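PDB 3TGH: glideosome-associated protein 50 from Plasmodium falciparum 3D7, which is part of the glideosome complex involved in parasite gliding and host cell invasion, and may anchor it to the inner membrane complex. Local coordinates for residues Q3-S8 and V278-N283; I193-D198 and A224-Y229; V239-D244 and K266-S271; G285-F290 and T301-I306. All coordinates share one frame; numbering follows the deposited sequence.

Contact 1 (Q3-S8 and V278-N283); sequences QLRFAS and VHELSN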
loop_
_atom_site.group_PDB
_atom_site.type_symbol
_atom_site.label_atom_id
_atom_site.label_comp_id
_atom_site.label_asym_id
_atom_site.label_seq_id
_atom_site.Cartn_x
_atom_site.Cartn_y
_atom_site.Cartn_z
ATOM N N GLN A 3 -5.223 -13.304 14.496
ATOM C CA GLN A 3 -4.374 -12.338 13.796
ATOM C C GLN A 3 -4.986 -11.919 12.459
ATOM O O GLN A 3 -5.892 -12.577 11.936
ATOM C CB GLN A 3 -2.981 -12.926 13.548
ATOM C CG GLN A 3 -2.197 -13.248 14.811
ATOM C CD GLN A 3 -0.806 -13.799 14.530
ATOM O OE1 GLN A 3 -0.443 -14.051 13.380
ATOM N NE2 GLN A 3 -0.021 -13.989 15.586
ATOM N N LEU A 4 -4.485 -10.811 11.925
ATOM C CA LEU A 4 -4.782 -10.388 10.556
ATOM C C LEU A 4 -3.447 -10.330 9.815
ATOM O O LEU A 4 -2.514 -9.668 10.267
ATOM C CB LEU A 4 -5.460 -9.015 10.544
ATOM C CG LEU A 4 -5.980 -8.486 9.200
ATOM C CD1 LEU A 4 -6.741 -7.184 9.388
ATOM C CD2 LEU A 4 -4.852 -8.271 8.211
ATOM N N ARG A 5 -3.369 -11.030 8.689
ATOM C CA ARG A 5 -2.134 -11.134 7.924
ATOM C C ARG A 5 -2.325 -10.719 6.480
ATOM O O ARG A 5 -3.225 -11.216 5.785
ATOM C CB ARG A 5 -1.611 -12.561 7.980
ATOM C CG ARG A 5 -1.209 -12.967 9.387
ATOM C CD ARG A 5 -0.540 -14.313 9.389
ATOM N NE ARG A 5 -0.000 -14.650 10.703
ATOM C CZ ARG A 5 0.695 -15.753 10.972
ATOM N NH1 ARG A 5 0.936 -16.654 10.022
ATOM N NH2 ARG A 5 1.150 -15.959 12.202
ATOM N N PHE A 6 -1.451 -9.822 6.030
ATOM C CA PHE A 6 -1.500 -9.317 4.680
ATOM C C PHE A 6 -0.086 -9.171 4.139
ATOM O O PHE A 6 0.877 -9.157 4.905
ATOM C CB PHE A 6 -2.311 -8.008 4.611
ATOM C CG PHE A 6 -1.641 -6.816 5.228
ATOM C CD1 PHE A 6 -0.899 -5.941 4.435
ATOM C CD2 PHE A 6 -1.759 -6.548 6.587
ATOM C CE1 PHE A 6 -0.292 -4.817 4.990
ATOM C CE2 PHE A 6 -1.148 -5.419 7.151
ATOM C CZ PHE A 6 -0.414 -4.560 6.348
ATOM N N ALA A 7 0.031 -9.140 2.819
ATOM C CA ALA A 7 1.312 -8.978 2.152
ATOM C C ALA A 7 1.334 -7.665 1.389
ATOM O O ALA A 7 0.284 -7.143 1.008
ATOM C CB ALA A 7 1.577 -10.152 1.201
ATOM N N SER A 8 2.536 -7.127 1.185
ATOM C CA SER A 8 2.748 -5.919 0.392
ATOM C C SER A 8 3.676 -6.244 -0.770
ATOM O O SER A 8 4.714 -6.878 -0.571
ATOM C CB SER A 8 3.397 -4.813 1.235
ATOM O OG SER A 8 2.518 -4.322 2.228
ATOM N N VAL A 278 5.579 -9.304 4.396
ATOM C CA VAL A 278 4.418 -9.915 5.015
ATOM C C VAL A 278 4.225 -9.261 6.385
ATOM O O VAL A 278 5.182 -9.094 7.146
ATOM C CB VAL A 278 4.578 -11.435 5.142
ATOM C CG1 VAL A 278 3.368 -12.033 5.855
ATOM C CG2 VAL A 278 4.753 -12.058 3.757
ATOM N N HIS A 279 2.989 -8.876 6.686
ATOM C CA HIS A 279 2.683 -8.120 7.896
ATOM C C HIS A 279 1.668 -8.901 8.704
ATOM O O HIS A 279 0.748 -9.481 8.140
ATOM C CB HIS A 279 2.095 -6.750 7.565
ATOM C CG HIS A 279 2.846 -5.988 6.522
ATOM N ND1 HIS A 279 3.812 -5.056 6.828
ATOM C CD2 HIS A 279 2.752 -6.003 5.170
ATOM C CE1 HIS A 279 4.286 -4.532 5.710
ATOM N NE2 HIS A 279 3.658 -5.091 4.690
ATOM N N GLU A 280 1.839 -8.892 10.020
ATOM C CA GLU A 280 0.952 -9.603 10.933
ATOM C C GLU A 280 0.456 -8.637 12.020
ATOM O O GLU A 280 1.256 -8.082 12.776
ATOM C CB GLU A 280 1.695 -10.793 11.565
ATOM C CG GLU A 280 2.349 -11.756 10.547
ATOM C CD GLU A 280 3.344 -12.750 11.164
ATOM O OE1 GLU A 280 3.657 -12.663 12.373
ATOM O OE2 GLU A 280 3.829 -13.627 10.419
ATOM N N LEU A 281 -0.858 -8.429 12.086
ATOM C CA LEU A 281 -1.468 -7.617 13.144
ATOM C C LEU A 281 -1.961 -8.560 14.230
ATOM O O LEU A 281 -2.626 -9.555 13.928
ATOM C CB LEU A 281 -2.652 -6.806 12.622
ATOM C CG LEU A 281 -2.390 -5.496 11.874
ATOM C CD1 LEU A 281 -1.326 -5.648 10.833
ATOM C CD2 LEU A 281 -3.691 -4.996 11.256
ATOM N N SER A 282 -1.646 -8.244 15.484
ATOM C CA SER A 282 -2.047 -9.072 16.621
ATOM C C SER A 282 -2.360 -8.203 17.834
ATOM O O SER A 282 -2.266 -6.978 17.772
ATOM C CB SER A 282 -0.929 -10.066 16.971
ATOM O OG SER A 282 0.179 -9.417 17.581
ATOM N N ASN A 283 -2.713 -8.843 18.945
ATOM C CA ASN A 283 -2.974 -8.124 20.192
ATOM C C ASN A 283 -1.770 -7.312 20.671
ATOM O O ASN A 283 -1.934 -6.303 21.351
ATOM C CB ASN A 283 -3.468 -9.077 21.303
ATOM C CG ASN A 283 -2.519 -10.237 21.570
ATOM O OD1 ASN A 283 -1.559 -10.463 20.833
ATOM N ND2 ASN A 283 -2.794 -10.986 22.633
#
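In the metallophosphoesterase fold of this protein, strand 4-8 pairs antiparallel with strand 275-282 in the interior of a mixed sheet. Leu4 with Leu281 and Phe6 with His279 are the hydrogen-bonded pairs, each closed by two backbone bonds, such as Leu281 N to Leu4 O at 2.8 Å. Their side chains form the face that packs on the second sheet, so apolar and aromatic groups suit it. Phe6 CG lies between its own backbone N and carbonyl carbon (chi1 71°). His279 CB sits over the face of the Phe6 ring, 3.8 Å from its centroid; the two rings are near parallel, 18° apart, yet slid so far that they barely overlap. Leu281 CD1 meets the same phenyl at its edge, 3.7 Å from Phe6 CE2. His279 NE2 and Ser8 OG share a hydrogen bond of 2.8 Å, and Thr288 holds the other ring nitrogen. On the opposite face Arg5 and Glu280 run side by side. Glu280 has two conformers; in the one given, and so with some doubt, its carboxylate stacks on the guanidinium, planes 10° apart. OE2 lies 4.0 Å from Arg5 NE, well out of the guanidinium plane, a long salt bridge of charges alone. Arg5 NE and NH2 both grip Gln3 OE1 at 2.8 Å. This central strand pair, with Leu4, Phe6, His279 and Leu281 turned to the second sheet, belongs to the two-sheet sandwich of the metallophosphoesterase fold.

Contact 2 (I193-D198 and A224-Y229); sequences IIVVGD and AEVDLY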
loop_
_atom_site.group_PDB
_atom_site.type_symbol
_atom_site.label_atom_id
_atom_site.label_comp_id
_atom_site.label_asym_id
_atom_site.label_seq_id
_atom_site.Cartn_x
_atom_site.Cartn_y
_atom_site.Cartn_z
ATOM N N ILE A 193 -3.742 1.742 12.220
ATOM C CA ILE A 193 -3.951 2.558 11.015
ATOM C C ILE A 193 -2.734 2.397 10.113
ATOM O O ILE A 193 -1.602 2.650 10.535
ATOM C CB ILE A 193 -4.170 4.053 11.336
ATOM C CG1 ILE A 193 -5.282 4.234 12.375
ATOM C CG2 ILE A 193 -4.526 4.829 10.071
ATOM C CD1 ILE A 193 -5.401 5.653 12.892
ATOM N N ILE A 194 -2.991 1.955 8.882
ATOM C CA ILE A 194 -1.964 1.677 7.889
ATOM C C ILE A 194 -2.287 2.480 6.638
ATOM O O ILE A 194 -3.389 2.405 6.107
ATOM C CB ILE A 194 -1.910 0.166 7.529
ATOM C CG1 ILE A 194 -1.565 -0.676 8.765
ATOM C CG2 ILE A 194 -0.892 -0.111 6.403
ATOM C CD1 ILE A 194 -2.776 -1.053 9.601
ATOM N N VAL A 195 -1.317 3.256 6.165
ATOM C CA VAL A 195 -1.493 4.047 4.959
ATOM C C VAL A 195 -0.587 3.466 3.867
ATOM O O VAL A 195 0.540 3.050 4.144
ATOM C CB VAL A 195 -1.172 5.532 5.218
ATOM C CG1 VAL A 195 -1.374 6.365 3.962
ATOM C CG2 VAL A 195 -2.030 6.081 6.374
ATOM N N VAL A 196 -1.109 3.414 2.644
ATOM C CA VAL A 196 -0.421 2.818 1.498
ATOM C C VAL A 196 -0.400 3.818 0.356
ATOM O O VAL A 196 -1.443 4.383 0.004
ATOM C CB VAL A 196 -1.177 1.540 1.024
ATOM C CG1 VAL A 196 -0.509 0.941 -0.211
ATOM C CG2 VAL A 196 -1.253 0.512 2.154
ATOM N N GLY A 197 0.779 4.060 -0.229
ATOM C CA GLY A 197 0.909 5.009 -1.323
ATOM C C GLY A 197 2.105 4.690 -2.199
ATOM O O GLY A 197 2.771 3.656 -2.016
ATOM N N ASP A 198 2.386 5.581 -3.144
ATOM C CA ASP A 198 3.507 5.391 -4.070
ATOM C C ASP A 198 4.806 6.023 -3.512
ATOM O O ASP A 198 5.763 5.317 -3.194
ATOM C CB ASP A 198 3.155 5.959 -5.447
ATOM C CG ASP A 198 4.341 5.972 -6.402
ATOM O OD1 ASP A 198 5.137 5.012 -6.380
ATOM O OD2 ASP A 198 4.461 6.928 -7.193
ATOM N N ALA A 224 -2.883 11.608 13.733
ATOM C CA ALA A 224 -3.755 10.434 13.821
ATOM C C ALA A 224 -3.088 9.186 14.419
ATOM O O ALA A 224 -3.722 8.144 14.523
ATOM C CB ALA A 224 -4.339 10.107 12.445
ATOM N N GLU A 225 -1.822 9.296 14.818
ATOM C CA GLU A 225 -1.072 8.180 15.408
ATOM C C GLU A 225 -1.020 6.954 14.491
ATOM O O GLU A 225 -1.198 5.810 14.933
ATOM C CB GLU A 225 -1.633 7.802 16.779
ATOM C CG GLU A 225 -1.641 8.937 17.792
ATOM C CD GLU A 225 -1.850 8.433 19.205
ATOM O OE1 GLU A 225 -0.931 7.778 19.745
ATOM O OE2 GLU A 225 -2.934 8.683 19.774
ATOM N N VAL A 226 -0.778 7.211 13.209
ATOM C CA VAL A 226 -0.645 6.168 12.215
ATOM C C VAL A 226 0.520 5.243 12.570
ATOM O O VAL A 226 1.570 5.695 13.034
ATOM C CB VAL A 226 -0.460 6.793 10.809
ATOM C CG1 VAL A 226 0.066 5.776 9.802
ATOM C CG2 VAL A 226 -1.785 7.422 10.356
ATOM N N ASP A 227 0.325 3.949 12.347
ATOM C CA ASP A 227 1.330 2.943 12.680
ATOM C C ASP A 227 2.371 2.776 11.578
ATOM O O ASP A 227 3.579 2.840 11.843
ATOM C CB ASP A 227 0.644 1.602 12.961
ATOM C CG ASP A 227 -0.252 1.658 14.180
ATOM O OD1 ASP A 227 0.277 1.776 15.308
ATOM O OD2 ASP A 227 -1.491 1.593 14.014
ATOM N N LEU A 228 1.895 2.564 10.351
ATOM C CA LEU A 228 2.742 2.301 9.187
ATOM C C LEU A 228 2.340 3.171 8.001
ATOM O O LEU A 228 1.155 3.281 7.685
ATOM C CB LEU A 228 2.576 0.858 8.719
ATOM C CG LEU A 228 3.443 -0.291 9.217
ATOM C CD1 LEU A 228 3.486 -0.368 10.716
ATOM C CD2 LEU A 228 2.907 -1.576 8.604
ATOM N N TYR A 229 3.327 3.754 7.326
ATOM C CA TYR A 229 3.120 4.270 5.978
ATOM C C TYR A 229 3.953 3.399 5.047
ATOM O O TYR A 229 5.176 3.390 5.129
ATOM C CB TYR A 229 3.512 5.751 5.839
ATOM C CG TYR A 229 3.426 6.255 4.403
ATOM C CD1 TYR A 229 2.283 6.040 3.638
ATOM C CD2 TYR A 229 4.487 6.912 3.802
ATOM C CE1 TYR A 229 2.197 6.474 2.328
ATOM C CE2 TYR A 229 4.407 7.366 2.482
ATOM C CZ TYR A 229 3.261 7.134 1.747
ATOM O OH TYR A 229 3.159 7.561 0.443
#
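Asp227 holds both backbone polar atoms of Ile193. Its OD2 accepts from Ile193 N at 2.9 Å through the anti lone pair, while Asp227 N donates to Ile193 O at 2.9 Å. The carboxylate thus takes a hydrogen bond that a regular parallel strand would give to a backbone carbonyl, and OD1 makes a salt bridge with Lys307. One step further, Val195 N meets Leu228 O in an almost straight bond of 2.9 Å. The paired strands 192-196 and 228-231 are parallel neighbours joined by a helical connection, a beta-alpha-beta crossover, whose last helix ends in a Schellman motif at Glu225. Beyond the first strand, Asp198 OD2 binds ND1 of His233, a metal ligand, as a second-shell partner. Tyr229 CG is anti to its backbone N (chi1 174°); its CD1 lies 3.7 Å from Val195 CG1. The hydroxyl reaches Gln199 O past Gly197, where any CB would collide with it. Branched side chains fill the other end: Val226 CG2 abuts Ile193 CG2 at 3.8 Å, the two side chains crossing at about a right angle, and Val226 CG1 touches Val195 CG2 at 4.0 Å. Leu183 of helix 169-189 packs on Val226.

Contact 3 (V239-D244 and K266-S271); sequences VIEDND and KSLFFS
Lys266 reaches obliquely across Asp242, its extended chain ending with NZ 2.6 Å from Asp242 OD1, in a salt bridge that uses the anti lone pair of that oxygen. On the way its carbons pass over the backbone, CD lying 3.4 Å from Glu241 O; a long flexible side chain suits this partly exposed margin. Ile240 meets Lys266 at about a right angle, its CG2 4.1 Å from Lys266 CB, while its CG1 rests on Ser267 CA. On the other face Val239 and Phe269 also cross at about a right angle. Val239 CG1, placed between the backbone N and the carbonyl carbon (chi1 52°), touches Phe269 CB at 3.8 Å and lies at the edge of the phenyl ring. Leu268 and Phe269 both face Val239, a classic beta bulge in which Leu268 N donates to Val239 O at 2.8 Å and Val239 N to Phe269 O. The Leu268 side chain lies aslant Glu241, its CD1 3.7 Å from Glu241 CB, beside a carboxylate whose partner is His302. Strand 267-271 is the outermost strand of its sheet within the chain, with strand 237-242 inside it. Strand 297-305 of the other sheet packs on both, and its Tyr300 stacks on the Phe269 ring.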
loop_
_atom_site.group_PDB
_atom_site.type_symbol
_atom_site.label_atom_id
_atom_site.label_comp_id
_atom_site.label_asym_id
_atom_site.label_seq_id
_atom_site.Cartn_x
_atom_site.Cartn_y
_atom_site.Cartn_z
ATOM N N VAL A 239 13.015 -0.005 6.252
ATOM C CA VAL A 239 12.194 0.518 7.330
ATOM C C VAL A 239 12.936 1.651 8.049
ATOM O O VAL A 239 14.097 1.499 8.473
ATOM C CB VAL A 239 11.697 -0.591 8.306
ATOM C CG1 VAL A 239 12.839 -1.450 8.802
ATOM C CG2 VAL A 239 10.913 0.031 9.475
ATOM N N ILE A 240 12.272 2.804 8.108
ATOM C CA ILE A 240 12.719 3.973 8.855
ATOM C C ILE A 240 11.703 4.211 9.960
ATOM O O ILE A 240 10.507 4.323 9.685
ATOM C CB ILE A 240 12.812 5.201 7.933
ATOM C CG1 ILE A 240 14.013 5.045 6.994
ATOM C CG2 ILE A 240 12.911 6.504 8.750
ATOM C CD1 ILE A 240 14.035 6.028 5.836
ATOM N N GLU A 241 12.158 4.254 11.209
ATOM C CA GLU A 241 11.241 4.425 12.333
ATOM C C GLU A 241 11.502 5.741 13.032
ATOM O O GLU A 241 12.645 6.051 13.378
ATOM C CB GLU A 241 11.334 3.266 13.330
ATOM C CG GLU A 241 10.122 3.213 14.272
ATOM C CD GLU A 241 10.202 2.112 15.319
ATOM O OE1 GLU A 241 10.626 0.984 14.986
ATOM O OE2 GLU A 241 9.816 2.382 16.480
ATOM N N ASP A 242 10.429 6.500 13.242
ATOM C CA ASP A 242 10.498 7.841 13.800
ATOM C C ASP A 242 9.189 8.163 14.523
ATOM O O ASP A 242 8.124 8.144 13.907
ATOM C CB ASP A 242 10.745 8.851 12.674
ATOM C CG ASP A 242 10.564 10.293 13.120
ATOM O OD1 ASP A 242 11.387 10.783 13.922
ATOM O OD2 ASP A 242 9.600 10.940 12.653
ATOM N N ASN A 243 9.278 8.444 15.825
ATOM C CA ASN A 243 8.117 8.834 16.639
ATOM C C ASN A 243 6.986 7.794 16.627
ATOM O O ASN A 243 5.817 8.138 16.436
ATOM C CB ASN A 243 7.574 10.204 16.194
ATOM C CG ASN A 243 8.631 11.310 16.234
ATOM O OD1 ASN A 243 8.573 12.263 15.451
ATOM N ND2 ASN A 243 9.591 11.192 17.148
ATOM N N ASP A 244 7.351 6.528 16.823
ATOM C CA ASP A 244 6.396 5.403 16.862
ATOM C C ASP A 244 5.598 5.215 15.560
ATOM O O ASP A 244 4.521 4.616 15.569
ATOM C CB ASP A 244 5.442 5.526 18.064
ATOM C CG ASP A 244 6.177 5.581 19.398
ATOM O OD1 ASP A 244 6.979 4.662 19.681
ATOM O OD2 ASP A 244 5.943 6.538 20.167
ATOM N N LYS A 266 17.602 7.401 10.799
ATOM C CA LYS A 266 16.646 6.545 11.504
ATOM C C LYS A 266 16.280 5.275 10.723
ATOM O O LYS A 266 15.295 4.604 11.039
ATOM C CB LYS A 266 15.394 7.351 11.857
ATOM C CG LYS A 266 15.659 8.414 12.920
ATOM C CD LYS A 266 14.378 8.974 13.510
ATOM C CE LYS A 266 14.640 9.706 14.823
ATOM N NZ LYS A 266 13.366 10.102 15.494
ATOM N N SER A 267 17.080 4.937 9.715
ATOM C CA SER A 267 16.902 3.681 8.999
ATOM C C SER A 267 17.347 2.513 9.881
ATOM O O SER A 267 18.447 2.523 10.444
ATOM C CB SER A 267 17.689 3.687 7.689
ATOM O OG SER A 267 17.521 2.470 6.994
ATOM N N LEU A 268 16.479 1.513 10.005
ATOM C CA LEU A 268 16.772 0.318 10.787
ATOM C C LEU A 268 17.215 -0.842 9.898
ATOM O O LEU A 268 17.893 -1.760 10.352
ATOM C CB LEU A 268 15.537 -0.099 11.590
ATOM C CG LEU A 268 15.049 0.896 12.647
ATOM C CD1 LEU A 268 13.731 0.410 13.245
ATOM C CD2 LEU A 268 16.104 1.098 13.725
ATOM N N PHE A 269 16.819 -0.795 8.633
ATOM C CA PHE A 269 17.120 -1.850 7.691
ATOM C C PHE A 269 16.957 -1.320 6.282
ATOM O O PHE A 269 16.014 -0.574 6.000
ATOM C CB PHE A 269 16.161 -3.031 7.915
ATOM C CG PHE A 269 16.021 -3.940 6.724
ATOM C CD1 PHE A 269 17.012 -4.851 6.408
ATOM C CD2 PHE A 269 14.884 -3.891 5.927
ATOM C CE1 PHE A 269 16.880 -5.697 5.316
ATOM C CE2 PHE A 269 14.748 -4.731 4.830
ATOM C CZ PHE A 269 15.750 -5.634 4.523
ATOM N N PHE A 270 17.877 -1.706 5.406
ATOM C CA PHE A 270 17.789 -1.377 3.989
ATOM C C PHE A 270 18.320 -2.542 3.168
ATOM O O PHE A 270 19.361 -3.108 3.494
ATOM C CB PHE A 270 18.606 -0.120 3.668
ATOM C CG PHE A 270 18.535 0.299 2.224
ATOM C CD1 PHE A 270 17.711 1.340 1.832
ATOM C CD2 PHE A 270 19.299 -0.348 1.256
ATOM C CE1 PHE A 270 17.637 1.736 0.504
ATOM C CE2 PHE A 270 19.227 0.033 -0.069
ATOM C CZ PHE A 270 18.390 1.079 -0.450
ATOM N N SER A 271 17.616 -2.877 2.087
ATOM C CA SER A 271 18.093 -3.879 1.138
ATOM C C SER A 271 17.644 -3.542 -0.278
ATOM O O SER A 271 16.501 -3.149 -0.496
ATOM C CB SER A 271 17.572 -5.263 1.513
ATOM O OG SER A 271 18.003 -6.236 0.580
#

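Contact 4 (G285-F290 and T301-I306); sequences GIVTKF and THKLNI
Thr288 and His302 form one of two hydrogen-bonded pairs in this antiparallel hairpin, with Thr288 N 2.8 Å from His302 O and a return bond from His302 N to Thr288 O. Ile286 and Leu304 form the other, two residues along, past the non-hydrogen-bonded pair Val287 and Lys303. The His302 ring has CG anti to the backbone N (chi1 179°), and the end of the side chain leads away from strand 285-290. A water bridges to it, 2.9 Å from His302 ND1 in the imidazole plane and 2.7 Å from Thr288 OG1, and donates a weak bond to Ile286 O. On the other face Val287 CG1 touches Thr301 CG2 at 3.6 Å, and Val287 CG2 lies alongside Lys303 CG at 4.0 Å; beta-branched residues suit such extended strands. Gly285 brings its CA within 3.3 Å of Leu304 O, and at its backbone angles (phi 148°) a CB would clash, which calls for glycine. Further out, Glu241 OE1 binds His302 NE2, His279 ND1 binds Thr288 OG1, and Lys289 NZ bridges Glu33 and Glu280. The result is a continuous polar path from Glu241 through His302, the water and Thr288 to His279, between the two sheets; the carboxylate at its end probably polarises the imidazole of His302 and may favour its protonated form.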
loop_
_atom_site.group_PDB
_atom_site.type_symbol
_atom_site.label_atom_id
_atom_site.label_comp_id
_atom_site.label_asym_id
_atom_site.label_seq_id
_atom_site.Cartn_x
_atom_site.Cartn_y
_atom_site.Cartn_z
ATOM N N GLY A 285 0.776 -6.016 18.543
ATOM C CA GLY A 285 1.197 -4.989 17.594
ATOM C C GLY A 285 1.309 -5.496 16.173
ATOM O O GLY A 285 0.543 -6.365 15.755
ATOM N N ILE A 286 2.277 -4.947 15.438
ATOM C CA ILE A 286 2.499 -5.288 14.040
ATOM C C ILE A 286 3.898 -5.852 13.852
ATOM O O ILE A 286 4.886 -5.214 14.228
ATOM C CB ILE A 286 2.359 -4.070 13.116
ATOM C CG1 ILE A 286 1.050 -3.333 13.399
ATOM C CG2 ILE A 286 2.431 -4.527 11.647
ATOM C CD1 ILE A 286 0.825 -2.125 12.524
ATOM N N VAL A 287 3.970 -7.051 13.287
ATOM C CA VAL A 287 5.239 -7.659 12.907
ATOM C C VAL A 287 5.314 -7.634 11.387
ATOM O O VAL A 287 4.409 -8.126 10.711
ATOM C CB VAL A 287 5.351 -9.113 13.414
ATOM C CG1 VAL A 287 6.646 -9.748 12.930
ATOM C CG2 VAL A 287 5.277 -9.159 14.936
ATOM N N THR A 288 6.381 -7.039 10.859
ATOM C CA THR A 288 6.614 -6.985 9.430
ATOM C C THR A 288 7.849 -7.814 9.096
ATOM O O THR A 288 8.905 -7.628 9.702
ATOM C CB THR A 288 6.825 -5.533 8.961
ATOM O OG1 THR A 288 5.624 -4.783 9.183
ATOM C CG2 THR A 288 7.192 -5.485 7.477
ATOM N N LYS A 289 7.701 -8.739 8.152
ATOM C CA LYS A 289 8.809 -9.559 7.679
ATOM C C LYS A 289 9.175 -9.179 6.248
ATOM O O LYS A 289 8.328 -9.190 5.338
ATOM C CB LYS A 289 8.451 -11.045 7.751
ATOM C CG LYS A 289 8.302 -11.579 9.166
ATOM C CD LYS A 289 7.834 -13.026 9.155
ATOM C CE LYS A 289 7.361 -13.485 10.530
ATOM N NZ LYS A 289 6.780 -14.865 10.488
ATOM N N PHE A 290 10.439 -8.816 6.062
ATOM C CA PHE A 290 10.965 -8.480 4.745
ATOM C C PHE A 290 11.576 -9.727 4.128
ATOM O O PHE A 290 12.498 -10.310 4.692
ATOM C CB PHE A 290 12.024 -7.386 4.858
ATOM C CG PHE A 290 11.471 -6.052 5.250
ATOM C CD1 PHE A 290 11.228 -5.749 6.586
ATOM C CD2 PHE A 290 11.187 -5.097 4.281
ATOM C CE1 PHE A 290 10.703 -4.515 6.948
ATOM C CE2 PHE A 290 10.673 -3.863 4.630
ATOM C CZ PHE A 290 10.432 -3.566 5.966
ATOM N N THR A 301 13.082 -8.594 10.402
ATOM C CA THR A 301 11.790 -8.599 11.072
ATOM C C THR A 301 11.666 -7.349 11.933
ATOM O O THR A 301 12.476 -7.130 12.839
ATOM C CB THR A 301 11.616 -9.852 11.935
ATOM O OG1 THR A 301 11.791 -11.012 11.113
ATOM C CG2 THR A 301 10.232 -9.884 12.566
ATOM N N HIS A 302 10.675 -6.521 11.617
ATOM C CA HIS A 302 10.415 -5.293 12.358
ATOM C C HIS A 302 9.171 -5.480 13.215
ATOM O O HIS A 302 8.154 -5.980 12.740
ATOM C CB HIS A 302 10.212 -4.116 11.404
ATOM C CG HIS A 302 9.915 -2.830 12.105
ATOM N ND1 HIS A 302 8.641 -2.311 12.199
ATOM C CD2 HIS A 302 10.719 -1.979 12.784
ATOM C CE1 HIS A 302 8.679 -1.185 12.889
ATOM N NE2 HIS A 302 9.927 -0.961 13.253
ATOM N N LYS A 303 9.250 -5.067 14.473
ATOM C CA LYS A 303 8.127 -5.180 15.398
ATOM C C LYS A 303 7.755 -3.804 15.933
ATOM O O LYS A 303 8.610 -3.068 16.444
ATOM C CB LYS A 303 8.466 -6.131 16.547
ATOM C CG LYS A 303 8.756 -7.560 16.085
ATOM C CD LYS A 303 9.145 -8.484 17.229
ATOM C CE LYS A 303 9.349 -9.910 16.724
ATOM N NZ LYS A 303 9.946 -10.802 17.757
ATOM N N LEU A 304 6.478 -3.461 15.795
ATOM C CA LEU A 304 5.937 -2.214 16.302
ATOM C C LEU A 304 4.869 -2.543 17.351
ATOM O O LEU A 304 3.946 -3.309 17.076
ATOM C CB LEU A 304 5.342 -1.403 15.143
ATOM C CG LEU A 304 5.070 0.080 15.405
ATOM C CD1 LEU A 304 6.378 0.854 15.487
ATOM C CD2 LEU A 304 4.180 0.668 14.330
ATOM N N ASN A 305 5.000 -1.976 18.547
ATOM C CA ASN A 305 4.034 -2.209 19.620
ATOM C C ASN A 305 2.700 -1.535 19.318
ATOM O O ASN A 305 2.666 -0.445 18.743
ATOM C CB ASN A 305 4.572 -1.692 20.959
ATOM C CG ASN A 305 5.836 -2.410 21.404
ATOM O OD1 ASN A 305 6.042 -3.584 21.094
ATOM N ND2 ASN A 305 6.686 -1.704 22.143
ATOM N N ILE A 306 1.604 -2.185 19.706
ATOM C CA ILE A 306 0.277 -1.579 19.589
ATOM C C ILE A 306 0.218 -0.323 20.462
ATOM O O ILE A 306 0.779 -0.292 21.560
ATOM C CB ILE A 306 -0.846 -2.573 19.987
ATOM C CG1 ILE A 306 -2.220 -2.045 19.553
ATOM C CG2 ILE A 306 -0.827 -2.859 21.492
ATOM C CD1 ILE A 306 -3.338 -3.072 19.695
HETATM O O HOH W 1 6.104 -3.603 11.545
#

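Overall arrangement
Contacts 1 and 4 lie in one mixed sheet, their centres 9 Å apart, because strands 275-282 and 285-292 are adjacent in it and bond through their backbones. Contacts 2 and 3 lie in the other sheet, their centres 14 Å apart. Along the chain, contacts 2 and 3, in series, both lie inside the loop that contact 1 closes, and contact 4 follows. The sheets meet where Leu228 of contact 2 packs on Ile286 and Leu304 of contact 4, and where Glu241 of contact 3 hydrogen-bonds to His302 of contact 4. The four contacts thus lie in both layers of the phosphoesterase sandwich, retained here in a protein that serves as an anchor.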